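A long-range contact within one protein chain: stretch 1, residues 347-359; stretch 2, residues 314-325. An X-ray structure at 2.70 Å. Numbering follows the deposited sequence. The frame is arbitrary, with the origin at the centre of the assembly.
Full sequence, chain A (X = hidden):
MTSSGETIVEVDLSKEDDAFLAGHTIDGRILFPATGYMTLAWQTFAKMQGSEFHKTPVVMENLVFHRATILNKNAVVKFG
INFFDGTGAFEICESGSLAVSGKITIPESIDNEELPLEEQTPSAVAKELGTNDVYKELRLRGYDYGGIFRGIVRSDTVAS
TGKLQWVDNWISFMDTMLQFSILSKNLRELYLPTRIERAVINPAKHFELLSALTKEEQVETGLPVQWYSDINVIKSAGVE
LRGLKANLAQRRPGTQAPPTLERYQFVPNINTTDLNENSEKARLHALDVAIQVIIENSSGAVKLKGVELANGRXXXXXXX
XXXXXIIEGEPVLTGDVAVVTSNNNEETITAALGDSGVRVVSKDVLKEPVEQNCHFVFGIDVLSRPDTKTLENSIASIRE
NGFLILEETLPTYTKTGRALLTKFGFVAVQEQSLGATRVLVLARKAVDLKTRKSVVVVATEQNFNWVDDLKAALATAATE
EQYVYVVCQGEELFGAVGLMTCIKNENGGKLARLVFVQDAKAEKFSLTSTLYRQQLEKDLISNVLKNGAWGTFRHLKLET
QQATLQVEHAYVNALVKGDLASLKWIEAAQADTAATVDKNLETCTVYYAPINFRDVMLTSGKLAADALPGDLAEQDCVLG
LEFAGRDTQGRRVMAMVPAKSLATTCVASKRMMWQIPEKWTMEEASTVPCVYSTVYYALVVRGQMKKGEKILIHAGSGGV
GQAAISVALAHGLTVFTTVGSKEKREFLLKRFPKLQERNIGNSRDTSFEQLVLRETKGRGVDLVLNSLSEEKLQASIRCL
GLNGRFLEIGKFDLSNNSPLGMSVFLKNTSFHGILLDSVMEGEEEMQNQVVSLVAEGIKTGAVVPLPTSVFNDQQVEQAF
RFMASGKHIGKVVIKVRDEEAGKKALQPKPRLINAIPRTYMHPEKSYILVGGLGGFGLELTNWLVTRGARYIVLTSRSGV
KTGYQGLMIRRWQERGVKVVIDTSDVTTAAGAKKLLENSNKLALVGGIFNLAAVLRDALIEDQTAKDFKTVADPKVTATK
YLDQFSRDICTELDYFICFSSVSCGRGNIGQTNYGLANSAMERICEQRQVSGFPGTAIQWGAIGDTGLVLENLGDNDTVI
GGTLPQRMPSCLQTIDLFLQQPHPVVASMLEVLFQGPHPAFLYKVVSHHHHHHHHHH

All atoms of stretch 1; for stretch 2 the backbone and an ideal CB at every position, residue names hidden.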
# COMPACT_ATOMS: atom_id res chain seq x y z
N GLU A 347 58.79 37.22 12.85
CA GLU A 347 58.12 36.07 12.26
C GLU A 347 57.58 35.12 13.33
O GLU A 347 56.48 34.58 13.20
CB GLU A 347 59.07 35.31 11.32
CG GLU A 347 59.10 35.85 9.89
CD GLU A 347 59.98 37.08 9.74
OE1 GLU A 347 60.88 37.28 10.58
OE2 GLU A 347 59.77 37.84 8.77
N THR A 348 58.37 34.91 14.38
CA THR A 348 57.96 34.03 15.47
C THR A 348 56.74 34.58 16.21
O THR A 348 55.78 33.86 16.46
CB THR A 348 59.11 33.82 16.48
OG1 THR A 348 60.27 33.32 15.80
CG2 THR A 348 58.71 32.84 17.58
N ILE A 349 56.80 35.86 16.56
CA ILE A 349 55.72 36.51 17.31
C ILE A 349 54.43 36.57 16.51
O ILE A 349 53.35 36.30 17.04
CB ILE A 349 56.16 37.92 17.76
CG1 ILE A 349 57.22 37.82 18.85
CG2 ILE A 349 54.95 38.74 18.25
CD1 ILE A 349 57.87 39.14 19.21
N THR A 350 54.54 36.93 15.23
CA THR A 350 53.37 37.11 14.38
C THR A 350 52.51 35.85 14.34
O THR A 350 51.28 35.93 14.32
CB THR A 350 53.77 37.49 12.94
OG1 THR A 350 54.71 38.57 12.97
CG2 THR A 350 52.55 37.90 12.13
N ALA A 351 53.16 34.69 14.34
CA ALA A 351 52.46 33.41 14.28
C ALA A 351 51.68 33.15 15.57
O ALA A 351 50.57 32.64 15.54
CB ALA A 351 53.45 32.29 14.03
N ALA A 352 52.29 33.50 16.70
CA ALA A 352 51.68 33.26 18.01
C ALA A 352 50.34 33.99 18.17
O ALA A 352 49.38 33.41 18.67
CB ALA A 352 52.64 33.67 19.11
N LEU A 353 50.29 35.25 17.77
CA LEU A 353 49.07 36.05 17.88
C LEU A 353 47.90 35.43 17.12
O LEU A 353 46.77 35.40 17.61
CB LEU A 353 49.32 37.47 17.38
CG LEU A 353 50.29 38.31 18.21
CD1 LEU A 353 50.68 39.57 17.46
CD2 LEU A 353 49.67 38.65 19.55
N GLY A 354 48.17 34.94 15.92
CA GLY A 354 47.16 34.25 15.13
C GLY A 354 46.15 35.14 14.44
O GLY A 354 46.48 36.21 13.92
N ASP A 355 44.90 34.70 14.46
CA ASP A 355 43.81 35.36 13.76
C ASP A 355 43.15 36.44 14.63
O ASP A 355 41.95 36.69 14.52
CB ASP A 355 42.77 34.33 13.31
CG ASP A 355 41.72 34.92 12.39
OD1 ASP A 355 42.04 35.88 11.65
OD2 ASP A 355 40.57 34.42 12.40
N SER A 356 43.94 37.07 15.49
CA SER A 356 43.42 38.05 16.42
C SER A 356 43.35 39.45 15.81
O SER A 356 42.45 40.23 16.11
CB SER A 356 44.28 38.09 17.69
OG SER A 356 43.89 39.16 18.54
N GLY A 357 44.32 39.75 14.95
CA GLY A 357 44.39 41.05 14.31
C GLY A 357 45.21 42.05 15.11
O GLY A 357 44.94 43.25 15.11
N VAL A 358 46.23 41.54 15.80
CA VAL A 358 47.16 42.38 16.53
C VAL A 358 48.40 42.52 15.66
O VAL A 358 49.03 41.53 15.31
CB VAL A 358 47.50 41.79 17.92
CG1 VAL A 358 48.61 42.59 18.59
CG2 VAL A 358 46.26 41.76 18.80
N ARG A 359 48.73 43.75 15.30
CA ARG A 359 49.89 44.00 14.45
C ARG A 359 51.18 43.87 15.26
O ARG A 359 51.14 43.72 16.48
CB ARG A 359 49.79 45.38 13.80
CG ARG A 359 49.66 46.54 14.76
CD ARG A 359 48.97 47.72 14.09
NE ARG A 359 49.17 48.96 14.84
CZ ARG A 359 50.24 49.74 14.73
NH1 ARG A 359 51.22 49.41 13.90
NH2 ARG A 359 50.33 50.84 15.45
N UNK A 314 58.03 34.67 26.26
CA UNK A 314 57.47 33.64 25.39
C UNK A 314 56.35 34.23 24.54
O UNK A 314 55.46 34.89 25.07
CB UNK A 314 56.95 32.46 26.21
N UNK A 315 56.38 33.99 23.22
CA UNK A 315 55.34 34.54 22.35
C UNK A 315 53.92 34.15 22.77
O UNK A 315 52.97 34.85 22.43
CB UNK A 315 55.58 34.08 20.91
N UNK A 316 53.79 33.03 23.47
CA UNK A 316 52.48 32.51 23.86
C UNK A 316 51.87 33.28 25.03
O UNK A 316 50.65 33.48 25.07
CB UNK A 316 52.60 31.03 24.23
N UNK A 317 52.69 33.68 25.99
CA UNK A 317 52.18 34.25 27.24
C UNK A 317 51.77 35.72 27.14
O UNK A 317 51.14 36.24 28.06
CB UNK A 317 53.24 34.10 28.33
N UNK A 318 52.11 36.39 26.04
CA UNK A 318 51.75 37.79 25.87
C UNK A 318 50.23 37.95 25.96
O UNK A 318 49.48 37.04 25.60
CB UNK A 318 52.27 38.32 24.53
N UNK A 319 49.78 39.11 26.43
CA UNK A 319 48.36 39.32 26.71
C UNK A 319 47.66 40.15 25.64
O UNK A 319 46.45 40.39 25.73
CB UNK A 319 48.20 40.00 28.07
N UNK A 320 48.41 40.60 24.64
CA UNK A 320 47.89 41.50 23.60
C UNK A 320 46.49 41.11 23.12
O UNK A 320 45.60 41.96 23.03
CB UNK A 320 48.85 41.52 22.41
N UNK A 321 46.29 39.83 22.80
CA UNK A 321 45.01 39.36 22.30
C UNK A 321 43.89 39.66 23.29
O UNK A 321 42.83 40.16 22.91
CB UNK A 321 45.07 37.86 22.01
N UNK A 322 44.14 39.35 24.56
CA UNK A 322 43.15 39.58 25.60
C UNK A 322 42.79 41.06 25.72
O UNK A 322 41.63 41.41 25.89
CB UNK A 322 43.67 39.06 26.94
N UNK A 323 43.80 41.92 25.62
CA UNK A 323 43.57 43.36 25.72
C UNK A 323 42.68 43.84 24.58
O UNK A 323 41.68 44.51 24.80
CB UNK A 323 44.90 44.12 25.71
N UNK A 324 43.05 43.48 23.35
CA UNK A 324 42.26 43.88 22.19
C UNK A 324 40.85 43.31 22.29
O UNK A 324 39.89 43.92 21.84
CB UNK A 324 42.93 43.42 20.89
N UNK A 325 40.74 42.13 22.90
CA UNK A 325 39.45 41.48 23.06
C UNK A 325 38.56 42.25 24.03
O UNK A 325 37.35 42.37 23.83
CB UNK A 325 39.64 40.04 23.54

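Position 314 lies beyond the reach of stretch 1, with nothing of it within 5.5 Å of the ideal CB, so this contact leaves the choice wide. The residue is Asn314; its carbonyl O accepts a hydrogen bond from the backbone N of residue 317, 3.2 Å away, which helps turn the chain.

Position 315 faces the helix of stretch 1 directly. Its ideal CB is 3.5 Å from Ala352 CB and 4.3 Å from Ile349 CA, with the methyl of Thr348 to one side. So close to the helix, a small or compact apolar side chain suits best: alanine, proline, perhaps valine. The phi of -56° also lies in the range a proline ring allows. Pro315 is deposited. Its CB packs on Ala352 CB at 3.6 Å, while its CG reaches Thr348 CG2 at 3.9 Å, so the ring lies against the helix without needing a polar partner.

Positions 316 and 317 offer little to read. The first directs its CA-to-CB bond away from stretch 1 and the second is out of reach, so many types would serve. They are Asp316 and Val317, and neither side chain touches stretch 1.

At position 318 CA-to-CB points toward stretch 1, yet nothing lies within 5.5 Å of the ideal CB. Leucine, isoleucine or methionine could bridge that gap and meet the apolar end of Leu353. Leu318 does so, its CD1 coming to 3.3 Å from Leu353 CD2, a tight apolar contact.

Position 319 points away, and this contact sets no demand; the residue is Val319, whose carbonyl O accepts the backbone N of residue 323 at 3.1 Å.

Position 320 begins the helix and points toward two methyls: its ideal CB is 4.0 Å from Val358 CG1 and 4.1 Å from Leu353 CD2. A bare methyl already completes these contacts, so a small apolar residue fits well. Ala320 supplies it.

Position 321 points sideways, but stretch 1 offers polar partners here: the hydroxyl of Ser356, its OG 3.9 Å from the ideal CB, and the carbonyl of Leu353 at the end of its helix. A side chain that can both donate and accept is favoured: asparagine fits well, glutamine might if it folds back, and a serine or threonine could reach the Ser356 hydroxyl but not the Leu353 carbonyl as well. Asn321 uses both ends of its amide: Ser356 OG donates to Asn321 OD1 at 2.7 Å, and Asn321 ND2 donates to Leu353 O at 3.1 Å, with an N-H...acceptor angle of 159°.

Positions 322 and 323 make no contact, the former pointing away and the latter out of reach. They hold Arg322 and Leu323.

Position 324, one helical turn beyond 320, points toward Val358, whose CG2 is 4.3 Å from the ideal CB. Leucine, isoleucine, valine or methionine would suit. Leu324 places CD2 3.6 Å from Val358 CG2 and 3.8 Å from Gly357 O.

Position 325 points sideways without touching stretch 1, and many residues would do; it is Gln325.

Stretch 2, residues 314-325: NPDVLVANRLLQ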
# COMPACT_ATOMS: atom_id res chain seq x y z
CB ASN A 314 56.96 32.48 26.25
CG ASN A 314 56.48 31.30 25.43
OD1 ASN A 314 57.05 30.95 24.39
ND2 ASN A 314 55.40 30.68 25.90
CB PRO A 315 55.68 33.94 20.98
CG PRO A 315 57.16 33.72 21.03
CD PRO A 315 57.45 33.34 22.44
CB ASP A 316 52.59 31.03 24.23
CG ASP A 316 51.24 30.36 24.37
OD1 ASP A 316 50.22 30.98 23.98
OD2 ASP A 316 51.18 29.21 24.86
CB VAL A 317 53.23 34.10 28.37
CG1 VAL A 317 53.51 32.63 28.65
CG2 VAL A 317 54.51 34.87 28.05
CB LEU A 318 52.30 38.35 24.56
CG LEU A 318 52.05 37.57 23.27
CD1 LEU A 318 50.72 37.94 22.64
CD2 LEU A 318 53.20 37.79 22.30
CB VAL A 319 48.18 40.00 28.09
CG1 VAL A 319 48.82 39.16 29.19
CG2 VAL A 319 48.75 41.42 28.09
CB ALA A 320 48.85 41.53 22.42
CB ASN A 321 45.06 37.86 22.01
CG ASN A 321 45.78 37.54 20.71
OD1 ASN A 321 46.09 38.43 19.92
ND2 ASN A 321 46.05 36.25 20.49
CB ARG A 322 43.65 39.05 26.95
CG ARG A 322 42.65 39.18 28.09
CD ARG A 322 41.41 38.33 27.87
NE ARG A 322 41.72 36.90 27.82
CZ ARG A 322 40.85 35.95 27.49
NH1 ARG A 322 39.60 36.27 27.18
NH2 ARG A 322 41.23 34.68 27.48
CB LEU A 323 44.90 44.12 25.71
CG LEU A 323 45.89 43.78 26.83
CD1 LEU A 323 47.12 44.67 26.71
CD2 LEU A 323 45.25 43.92 28.20
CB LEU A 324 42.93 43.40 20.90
CG LEU A 324 42.20 43.75 19.60
CD1 LEU A 324 41.98 45.25 19.46
CD2 LEU A 324 42.96 43.20 18.40
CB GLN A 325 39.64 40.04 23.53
CG GLN A 325 38.41 39.17 23.35
CD GLN A 325 38.65 37.73 23.77
OE1 GLN A 325 39.73 37.18 23.56
NE2 GLN A 325 37.63 37.11 24.37
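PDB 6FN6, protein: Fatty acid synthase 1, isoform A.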